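Long-range contacts in polyketide cyclase / dehydrase and lipid transport (Nitrosospira multiformis, PDB 3P51), which is of unknown function but probably binds a small hydrophobic ligand between its curved sheet and long C-terminal helix: residues P2-N6 against W110-S116; V10-R16 against F140-R145; W29-I34 against S131-L136; G93-L97 against F107-S111. The contacts are given in a common frame with arbitrary orientation. Numbering follows the deposited sequence.

Contact 1: P2-N6 against W110-S116; sequences PKVYN and WSGSWES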
# COMPACT_ATOMS: atom_id res chain seq x y z
N PRO A 2 -4.02 6.31 -18.97
CA PRO A 2 -4.72 7.37 -18.24
C PRO A 2 -5.38 6.81 -17.00
O PRO A 2 -5.38 5.60 -16.80
CB PRO A 2 -5.79 7.82 -19.23
CG PRO A 2 -5.12 7.60 -20.59
CD PRO A 2 -4.32 6.33 -20.41
N LYS A 3 -5.95 7.68 -16.17
CA LYS A 3 -6.64 7.22 -14.99
C LYS A 3 -7.75 8.17 -14.57
O LYS A 3 -7.79 9.33 -14.97
CB LYS A 3 -5.65 7.01 -13.85
CG LYS A 3 -4.83 8.23 -13.48
CD LYS A 3 -3.74 7.83 -12.49
CE LYS A 3 -2.96 6.62 -12.99
NZ LYS A 3 -1.94 6.14 -12.02
N VAL A 4 -8.68 7.65 -13.77
CA VAL A 4 -9.74 8.47 -13.21
C VAL A 4 -9.86 8.17 -11.72
O VAL A 4 -9.46 7.10 -11.26
CB VAL A 4 -11.09 8.18 -13.88
CG1 VAL A 4 -11.06 8.69 -15.33
CG2 VAL A 4 -11.41 6.68 -13.82
N TYR A 5 -10.40 9.12 -10.97
CA TYR A 5 -10.60 8.91 -9.54
C TYR A 5 -11.85 9.64 -9.12
O TYR A 5 -11.95 10.85 -9.33
CB TYR A 5 -9.41 9.43 -8.74
CG TYR A 5 -9.61 9.30 -7.24
CD1 TYR A 5 -9.26 8.13 -6.57
CD2 TYR A 5 -10.17 10.34 -6.50
CE1 TYR A 5 -9.44 7.99 -5.19
CE2 TYR A 5 -10.36 10.22 -5.12
CZ TYR A 5 -9.99 9.05 -4.47
OH TYR A 5 -10.18 8.91 -3.11
N ASN A 6 -12.80 8.92 -8.55
CA ASN A 6 -14.02 9.55 -8.07
C ASN A 6 -14.41 9.03 -6.69
O ASN A 6 -14.21 7.85 -6.39
CB ASN A 6 -15.16 9.30 -9.04
CG ASN A 6 -14.93 9.97 -10.38
OD1 ASN A 6 -15.25 11.14 -10.57
ND2 ASN A 6 -14.35 9.22 -11.31
N TRP A 110 -13.40 5.17 -5.97
CA TRP A 110 -13.32 4.28 -7.11
C TRP A 110 -12.25 4.82 -8.05
O TRP A 110 -12.37 5.95 -8.53
CB TRP A 110 -14.67 4.20 -7.82
CG TRP A 110 -14.95 2.88 -8.47
CD1 TRP A 110 -14.06 2.05 -9.08
CD2 TRP A 110 -16.23 2.24 -8.57
NE1 TRP A 110 -14.70 0.94 -9.57
CE2 TRP A 110 -16.03 1.03 -9.26
CE3 TRP A 110 -17.52 2.57 -8.14
CZ2 TRP A 110 -17.08 0.14 -9.53
CZ3 TRP A 110 -18.56 1.69 -8.41
CH2 TRP A 110 -18.33 0.49 -9.10
N SER A 111 -11.22 4.02 -8.29
CA SER A 111 -10.13 4.38 -9.19
C SER A 111 -10.15 3.50 -10.44
O SER A 111 -10.54 2.33 -10.39
CB SER A 111 -8.77 4.19 -8.51
OG SER A 111 -8.76 4.69 -7.18
N GLY A 112 -9.70 4.06 -11.55
CA GLY A 112 -9.56 3.31 -12.78
C GLY A 112 -8.27 3.73 -13.43
O GLY A 112 -7.90 4.90 -13.41
N SER A 113 -7.56 2.78 -14.00
CA SER A 113 -6.36 3.13 -14.75
C SER A 113 -6.17 2.15 -15.89
O SER A 113 -6.55 0.98 -15.79
CB SER A 113 -5.14 3.18 -13.83
OG SER A 113 -4.89 1.90 -13.26
N TRP A 114 -5.58 2.65 -16.97
CA TRP A 114 -5.39 1.84 -18.16
C TRP A 114 -4.30 2.43 -19.03
O TRP A 114 -3.81 3.52 -18.75
CB TRP A 114 -6.70 1.72 -18.95
CG TRP A 114 -7.24 3.01 -19.46
CD1 TRP A 114 -7.09 3.52 -20.71
CD2 TRP A 114 -8.06 3.95 -18.73
NE1 TRP A 114 -7.75 4.73 -20.82
CE2 TRP A 114 -8.35 5.01 -19.62
CE3 TRP A 114 -8.56 3.99 -17.44
CZ2 TRP A 114 -9.13 6.10 -19.23
CZ3 TRP A 114 -9.33 5.08 -17.05
CH2 TRP A 114 -9.61 6.12 -17.95
N GLU A 115 -3.90 1.69 -20.06
CA GLU A 115 -2.95 2.16 -21.05
C GLU A 115 -3.70 2.40 -22.34
O GLU A 115 -4.64 1.66 -22.68
CB GLU A 115 -1.84 1.13 -21.30
CG GLU A 115 -1.10 0.69 -20.01
CD GLU A 115 -0.12 1.75 -19.51
OE1 GLU A 115 0.31 2.60 -20.32
OE2 GLU A 115 0.22 1.73 -18.32
N SER A 116 -3.29 3.43 -23.07
CA SER A 116 -3.98 3.81 -24.29
C SER A 116 -3.16 4.84 -25.05
O SER A 116 -2.39 5.59 -24.45
CB SER A 116 -5.34 4.43 -23.95
OG SER A 116 -6.01 4.84 -25.13
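In the curved antiparallel sheet of this Bet v 1-like (helix-grip) fold, residues 3-6 of the first strand, 3-10, pair with residues 110-116 of the last, 105-116, at 176°. P2 has the largest area buried here. Its nitrogen has no hydrogen to give, so although P2 N lies 2.8 Å from W114 O, the pairing at this end rests on W114 N donating to P2 O at 3.0 Å. The proline ring lies on the indole of W114: P2 CD sits 4.1 Å from the centroid of W114's five-membered ring, a CH-pi contact over the face. V4 shares the side facing helix 120-139 and meets the same indole at its edge, V4 CG1 to W114 CH2 being 3.9 Å. Opposite V4, G112 has no side chain, letting the branched valine lie close. K3 and Y5 project from the other face, beside S113 and S111. V4 and G112 bond twice, V4 N to G112 O at 2.9 Å and G112 N to V4 O at 3.1 Å.

Contact 2: V10-R16 against F140-R145; sequences VDAPVER and FTSESR
An inverse gamma turn centred on D11 (phi -80°, psi 69°) is the unusual feature: A12 N bonds V10 O at 2.9 Å, and the bend aims the D11 side chain at segment 140-145. This joins the turn between strand 3-10 and helix 14-21 to the irregular segment after helix 120-139 of the helix-grip fold. The CA atoms of D11 and S142 lie 5.1 Å apart. F140, just past the helix, takes chi1 m and packs its apolar bulk beside the turn: V10 CG1 is 3.2 Å from F140 CB, and, at the ring, A12 CB is 3.7 Å from F140 CD1. R16, in the helix starting after P13 (the N-cap residue), reaches back, its NH1 3.6 Å from F140 CD1, at the ring edge. R145 (chi1 t, chi3 p) sets its guanidinium face against A12 CA and P13 CD, while R145 NE and NH2 each donate to D11 OD1 at 3.0 Å. D11 OD2 takes a weak bond from S142 OG at 2.9 Å, and D11 N gives one, also weak, to F140 O at 3.5 Å. Apolar packing on F140 thus joins the segments together with the D11 carboxylate, whose charge R145 balances in a salt bridge.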
# COMPACT_ATOMS: atom_id res chain seq x y z
N VAL A 10 -21.13 8.63 1.93
CA VAL A 10 -22.44 7.98 1.98
C VAL A 10 -22.93 7.97 3.43
O VAL A 10 -22.20 7.53 4.33
CB VAL A 10 -22.33 6.53 1.47
CG1 VAL A 10 -23.60 5.77 1.70
CG2 VAL A 10 -21.96 6.50 -0.01
N ASP A 11 -24.16 8.44 3.67
CA ASP A 11 -24.68 8.52 5.04
C ASP A 11 -25.21 7.18 5.56
O ASP A 11 -26.42 7.00 5.75
CB ASP A 11 -25.76 9.61 5.18
CG ASP A 11 -26.11 9.92 6.64
OD1 ASP A 11 -25.86 9.06 7.51
OD2 ASP A 11 -26.62 11.02 6.93
N ALA A 12 -24.29 6.25 5.79
CA ALA A 12 -24.61 4.96 6.37
C ALA A 12 -23.32 4.37 6.93
O ALA A 12 -22.23 4.70 6.46
CB ALA A 12 -25.19 4.04 5.33
N PRO A 13 -23.44 3.50 7.94
CA PRO A 13 -22.23 2.93 8.53
C PRO A 13 -21.52 2.02 7.54
O PRO A 13 -22.16 1.44 6.66
CB PRO A 13 -22.75 2.16 9.75
CG PRO A 13 -24.21 2.00 9.55
CD PRO A 13 -24.67 3.10 8.64
N VAL A 14 -20.20 1.91 7.68
CA VAL A 14 -19.39 1.21 6.69
C VAL A 14 -19.78 -0.26 6.57
O VAL A 14 -19.72 -0.83 5.48
CB VAL A 14 -17.88 1.36 6.99
CG1 VAL A 14 -17.50 0.57 8.23
CG2 VAL A 14 -17.03 0.95 5.78
N GLU A 15 -20.17 -0.89 7.68
CA GLU A 15 -20.59 -2.29 7.66
C GLU A 15 -21.80 -2.50 6.76
O GLU A 15 -21.92 -3.52 6.09
CB GLU A 15 -20.93 -2.79 9.07
CG GLU A 15 -19.75 -2.90 10.03
CD GLU A 15 -19.37 -1.57 10.68
OE1 GLU A 15 -20.16 -0.60 10.57
OE2 GLU A 15 -18.28 -1.50 11.29
N ARG A 16 -22.71 -1.53 6.77
CA ARG A 16 -23.91 -1.61 5.94
C ARG A 16 -23.58 -1.39 4.46
O ARG A 16 -24.09 -2.11 3.58
CB ARG A 16 -24.92 -0.57 6.42
CG ARG A 16 -26.30 -0.72 5.82
CD ARG A 16 -27.35 -0.37 6.85
NE ARG A 16 -28.68 -0.26 6.27
CZ ARG A 16 -29.23 0.89 5.89
NH1 ARG A 16 -28.57 2.03 6.03
NH2 ARG A 16 -30.45 0.90 5.37
N PHE A 140 -28.39 5.26 0.16
CA PHE A 140 -28.10 5.52 1.56
C PHE A 140 -28.13 7.02 1.87
O PHE A 140 -27.07 7.65 1.99
CB PHE A 140 -26.73 4.95 1.95
CG PHE A 140 -26.64 3.46 1.86
CD1 PHE A 140 -27.35 2.65 2.73
CD2 PHE A 140 -25.84 2.86 0.90
CE1 PHE A 140 -27.26 1.28 2.65
CE2 PHE A 140 -25.75 1.48 0.82
CZ PHE A 140 -26.46 0.69 1.70
N THR A 141 -29.33 7.58 1.99
CA THR A 141 -29.46 9.01 2.21
C THR A 141 -29.41 9.37 3.69
O THR A 141 -29.62 8.52 4.56
CB THR A 141 -30.75 9.55 1.58
OG1 THR A 141 -30.82 9.13 0.21
CG2 THR A 141 -30.78 11.07 1.63
N SER A 142 -29.12 10.64 3.98
CA SER A 142 -29.10 11.14 5.35
C SER A 142 -30.46 10.97 6.02
O SER A 142 -30.58 11.12 7.24
CB SER A 142 -28.68 12.62 5.37
OG SER A 142 -28.63 13.12 6.69
N GLU A 143 -31.47 10.64 5.23
CA GLU A 143 -32.82 10.43 5.73
C GLU A 143 -33.26 8.97 5.55
O GLU A 143 -34.13 8.48 6.27
CB GLU A 143 -33.81 11.38 5.05
CG GLU A 143 -33.64 11.51 3.54
CD GLU A 143 -34.69 10.75 2.76
OE1 GLU A 143 -34.55 10.62 1.53
OE2 GLU A 143 -35.67 10.29 3.39
N SER A 144 -32.65 8.29 4.59
CA SER A 144 -32.88 6.86 4.39
C SER A 144 -32.31 6.08 5.57
O SER A 144 -32.57 4.89 5.74
CB SER A 144 -32.25 6.39 3.08
OG SER A 144 -32.62 5.05 2.79
N ARG A 145 -31.51 6.77 6.39
CA ARG A 145 -31.01 6.22 7.64
C ARG A 145 -31.93 6.65 8.80
O ARG A 145 -31.50 7.31 9.74
CB ARG A 145 -29.55 6.65 7.89
CG ARG A 145 -29.05 6.45 9.32
CD ARG A 145 -27.68 5.79 9.40
NE ARG A 145 -26.57 6.71 9.23
CZ ARG A 145 -25.42 6.64 9.89
NH1 ARG A 145 -25.23 5.69 10.80
NH2 ARG A 145 -24.46 7.52 9.67

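Contact 3: W29-I34 against S131-L136; sequences WAPSLI and SLLADL
Loop 29-34, between helix 14-21 and strand 37-40, wraps against residues 131-136 of the long C-terminal helix of the helix-grip fold. Residues 31-33 are helical in phi/psi without regular bonding, though I34 N bonds A30 O (3.1 Å). A30 CA lies 5.2 Å from D135 CA, and W29 CA 6.3 Å from L136 CA. L132 (chi1 m, chi2 t) is the chief apolar projection: its CD2 enters a hollow walled by A30 CB (3.6 Å), I34 CG1 (3.8 Å) and L33 CB (4.2 Å), the small alanine admitting it. W29, chi1 p, turns an edge of its indole to the helix, CZ3 4.0 Å from L132 O and CE3 3.9 Å from L136 CD1. D135 (chi1 m) juts into the bend: S32 N donates to D135 OD2 (2.9 Å) and S32 OG to D135 OD1 (2.7 Å). A water fills the gap, 2.9 Å from L33 N and S131 OG and 2.6 Å from D135 OD2. One acidic side chain thus satisfies loop donors directly and through water.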
# COMPACT_ATOMS: atom_id res chain seq x y z
N TRP A 29 -27.11 -2.77 -6.88
CA TRP A 29 -27.07 -1.48 -6.19
C TRP A 29 -26.82 -0.29 -7.10
O TRP A 29 -26.84 0.84 -6.65
CB TRP A 29 -26.03 -1.50 -5.07
CG TRP A 29 -24.65 -1.98 -5.45
CD1 TRP A 29 -24.18 -3.27 -5.41
CD2 TRP A 29 -23.53 -1.17 -5.85
NE1 TRP A 29 -22.86 -3.31 -5.79
CE2 TRP A 29 -22.44 -2.03 -6.06
CE3 TRP A 29 -23.36 0.20 -6.06
CZ2 TRP A 29 -21.19 -1.57 -6.47
CZ3 TRP A 29 -22.12 0.66 -6.47
CH2 TRP A 29 -21.06 -0.22 -6.67
N ALA A 30 -26.55 -0.55 -8.38
CA ALA A 30 -26.38 0.53 -9.35
C ALA A 30 -27.30 0.33 -10.56
O ALA A 30 -26.83 0.08 -11.67
CB ALA A 30 -24.92 0.62 -9.80
N PRO A 31 -28.62 0.46 -10.34
CA PRO A 31 -29.61 0.14 -11.39
C PRO A 31 -29.66 1.15 -12.53
O PRO A 31 -30.18 0.81 -13.60
CB PRO A 31 -30.94 0.14 -10.63
CG PRO A 31 -30.71 1.03 -9.44
CD PRO A 31 -29.25 0.88 -9.07
N SER A 32 -29.12 2.35 -12.33
CA SER A 32 -29.18 3.37 -13.39
C SER A 32 -28.39 2.93 -14.61
O SER A 32 -28.92 2.90 -15.72
CB SER A 32 -28.65 4.72 -12.90
OG SER A 32 -29.48 5.26 -11.88
N LEU A 33 -27.13 2.58 -14.40
CA LEU A 33 -26.29 2.20 -15.52
C LEU A 33 -26.23 0.69 -15.74
O LEU A 33 -26.21 0.22 -16.87
CB LEU A 33 -24.89 2.77 -15.32
CG LEU A 33 -23.91 2.72 -16.50
CD1 LEU A 33 -22.94 3.87 -16.41
CD2 LEU A 33 -23.17 1.40 -16.51
N ILE A 34 -26.22 -0.08 -14.66
CA ILE A 34 -26.11 -1.53 -14.77
C ILE A 34 -27.49 -2.20 -14.89
O ILE A 34 -28.24 -2.26 -13.92
CB ILE A 34 -25.36 -2.15 -13.56
CG1 ILE A 34 -24.01 -1.45 -13.36
CG2 ILE A 34 -25.18 -3.64 -13.78
CD1 ILE A 34 -23.18 -1.37 -14.63
N SER A 131 -21.95 7.94 -12.06
CA SER A 131 -23.30 7.38 -12.05
C SER A 131 -23.43 6.22 -11.07
O SER A 131 -24.39 6.15 -10.32
CB SER A 131 -23.71 6.93 -13.45
OG SER A 131 -24.89 6.15 -13.39
N LEU A 132 -22.46 5.31 -11.09
CA LEU A 132 -22.47 4.17 -10.17
C LEU A 132 -22.45 4.65 -8.71
O LEU A 132 -23.22 4.19 -7.88
CB LEU A 132 -21.29 3.24 -10.44
CG LEU A 132 -21.18 2.62 -11.84
CD1 LEU A 132 -19.87 1.85 -11.98
CD2 LEU A 132 -22.36 1.71 -12.14
N LEU A 133 -21.55 5.59 -8.42
CA LEU A 133 -21.46 6.12 -7.06
C LEU A 133 -22.73 6.87 -6.66
O LEU A 133 -23.18 6.77 -5.52
CB LEU A 133 -20.24 7.04 -6.94
CG LEU A 133 -18.88 6.35 -7.01
CD1 LEU A 133 -17.75 7.35 -7.06
CD2 LEU A 133 -18.70 5.40 -5.83
N ALA A 134 -23.31 7.61 -7.61
CA ALA A 134 -24.54 8.36 -7.35
C ALA A 134 -25.70 7.44 -6.96
O ALA A 134 -26.51 7.79 -6.10
CB ALA A 134 -24.91 9.21 -8.56
N ASP A 135 -25.79 6.27 -7.60
CA ASP A 135 -26.76 5.25 -7.18
C ASP A 135 -26.51 4.81 -5.74
O ASP A 135 -27.43 4.67 -4.93
CB ASP A 135 -26.69 4.03 -8.10
CG ASP A 135 -27.45 4.23 -9.40
OD1 ASP A 135 -28.20 5.22 -9.51
OD2 ASP A 135 -27.29 3.40 -10.33
N LEU A 136 -25.24 4.59 -5.41
CA LEU A 136 -24.88 4.09 -4.08
C LEU A 136 -25.29 5.11 -3.02
O LEU A 136 -25.86 4.76 -1.99
CB LEU A 136 -23.39 3.77 -4.02
CG LEU A 136 -22.92 2.99 -2.79
CD1 LEU A 136 -23.81 1.78 -2.56
CD2 LEU A 136 -21.47 2.56 -2.98
O HOH W 1 -25.44 3.56 -12.19

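Contact 4: G93-L97 against F107-S111; sequences GNLHL and FVEWS
Four backbone hydrogen bonds join strands 93-97 and 107-111, arms of an antiparallel beta hairpin in the Bet v 1-like sheet. N94 N to S111 O and S111 N to N94 O both measure 2.9 Å; H96 N to E109 O is 3.0 Å and E109 N to H96 O 2.9 Å. N94-S111 and H96-E109 are hydrogen-bonded pairs, L95-W110 and L97-V108 non-hydrogen-bonded, with strands at 171°. Polar N94, S111, H96 and E109 share one face. There a water bridges N94 O (2.9 Å) and S111 OG (2.6 Å), the N94 amide reaches R71, and the E109 carboxylate reaches Y5. The opposite, apolar face lies toward the helices: L97 on helix 14-21, V108 and W110 on helix 120-139. L97 (chi1 m, chi2 t) brings CD2 to 3.6 Å from V108 CG2. L95 (chi1 t, chi2 p) lies over the flat indole of W110, whose NE1 hydrogen-bonds Y74 OH. L95 CB stands 3.9 Å from the centroid of the W110 five-membered ring, 9° off its normal, a CH-pi contact.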
# COMPACT_ATOMS: atom_id res chain seq x y z
N GLY A 93 -9.82 -1.59 -12.28
CA GLY A 93 -10.74 -0.80 -11.48
C GLY A 93 -10.52 -1.17 -10.03
O GLY A 93 -10.15 -2.31 -9.75
N ASN A 94 -10.71 -0.22 -9.12
CA ASN A 94 -10.34 -0.41 -7.71
C ASN A 94 -11.39 0.31 -6.87
O ASN A 94 -11.42 1.54 -6.84
CB ASN A 94 -8.94 0.17 -7.47
CG ASN A 94 -8.42 -0.06 -6.05
OD1 ASN A 94 -9.18 -0.26 -5.11
ND2 ASN A 94 -7.11 0.00 -5.89
N LEU A 95 -12.27 -0.45 -6.25
CA LEU A 95 -13.37 0.10 -5.44
C LEU A 95 -13.14 -0.18 -3.96
O LEU A 95 -12.95 -1.32 -3.55
CB LEU A 95 -14.69 -0.52 -5.87
CG LEU A 95 -15.92 -0.27 -5.00
CD1 LEU A 95 -16.25 1.22 -4.95
CD2 LEU A 95 -17.10 -1.07 -5.56
N HIS A 96 -13.19 0.86 -3.14
CA HIS A 96 -12.69 0.74 -1.77
C HIS A 96 -13.47 1.64 -0.81
O HIS A 96 -13.81 2.77 -1.15
CB HIS A 96 -11.21 1.09 -1.81
CG HIS A 96 -10.57 1.22 -0.46
ND1 HIS A 96 -10.60 0.22 0.48
CD2 HIS A 96 -9.83 2.22 0.07
CE1 HIS A 96 -9.92 0.60 1.55
NE2 HIS A 96 -9.45 1.81 1.33
N LEU A 97 -13.76 1.11 0.39
CA LEU A 97 -14.52 1.84 1.40
C LEU A 97 -13.64 2.18 2.59
O LEU A 97 -12.75 1.41 2.95
CB LEU A 97 -15.67 0.99 1.92
CG LEU A 97 -16.73 0.46 0.97
CD1 LEU A 97 -17.82 -0.23 1.78
CD2 LEU A 97 -17.31 1.58 0.18
N PHE A 107 -16.88 6.69 3.47
CA PHE A 107 -16.18 7.26 2.32
C PHE A 107 -16.04 6.15 1.29
O PHE A 107 -15.63 5.05 1.62
CB PHE A 107 -14.79 7.75 2.77
CG PHE A 107 -13.92 8.24 1.65
CD1 PHE A 107 -14.10 9.50 1.11
CD2 PHE A 107 -12.90 7.44 1.14
CE1 PHE A 107 -13.28 9.96 0.08
CE2 PHE A 107 -12.08 7.88 0.11
CZ PHE A 107 -12.27 9.15 -0.42
N VAL A 108 -16.39 6.45 0.04
CA VAL A 108 -16.26 5.47 -1.04
C VAL A 108 -15.38 6.03 -2.15
O VAL A 108 -15.66 7.09 -2.69
CB VAL A 108 -17.64 5.14 -1.66
CG1 VAL A 108 -17.50 3.97 -2.63
CG2 VAL A 108 -18.65 4.81 -0.56
N GLU A 109 -14.32 5.32 -2.51
CA GLU A 109 -13.49 5.76 -3.62
C GLU A 109 -13.44 4.70 -4.72
O GLU A 109 -13.45 3.51 -4.46
CB GLU A 109 -12.07 6.10 -3.15
CG GLU A 109 -11.37 4.97 -2.45
CD GLU A 109 -9.98 5.33 -1.96
OE1 GLU A 109 -9.48 6.42 -2.33
OE2 GLU A 109 -9.38 4.53 -1.20
N TRP A 110 -13.40 5.17 -5.97
CA TRP A 110 -13.32 4.28 -7.11
C TRP A 110 -12.25 4.82 -8.05
O TRP A 110 -12.37 5.95 -8.53
CB TRP A 110 -14.67 4.20 -7.82
CG TRP A 110 -14.95 2.88 -8.47
CD1 TRP A 110 -14.06 2.05 -9.08
CD2 TRP A 110 -16.23 2.24 -8.57
NE1 TRP A 110 -14.70 0.94 -9.57
CE2 TRP A 110 -16.03 1.03 -9.26
CE3 TRP A 110 -17.52 2.57 -8.14
CZ2 TRP A 110 -17.08 0.14 -9.53
CZ3 TRP A 110 -18.56 1.69 -8.41
CH2 TRP A 110 -18.33 0.49 -9.10
N SER A 111 -11.22 4.02 -8.29
CA SER A 111 -10.13 4.38 -9.19
C SER A 111 -10.15 3.50 -10.44
O SER A 111 -10.54 2.33 -10.39
CB SER A 111 -8.77 4.19 -8.51
OG SER A 111 -8.76 4.69 -7.18
O HOH W 2 -9.88 3.37 -5.23

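From the N terminus, strand 3-10 first meets strand 105-116 in contact 1, closing a loop of 103 residues. The next segment, 10-16, finds its partner beyond the C-terminal helix, so contact 2 crosses contact 1 and encloses both contacts 3 and 4. Contact 3, joining 29-34 to helix 120-139, also crosses contact 1 and spans contact 4, the short hairpin closure. Contacts 1 and 4 share W110 and S111 and pair strand 105-116 with its two neighbours, 3-10 and 88-100. W110 then ties sheet to helix: its CH2 is 3.5 Å from L132 CD1, and its CZ3 is 3.6 Å from W29 CH2. V10 CG2, 3.8 Å from V108 CG2, connects contacts 2 and 4.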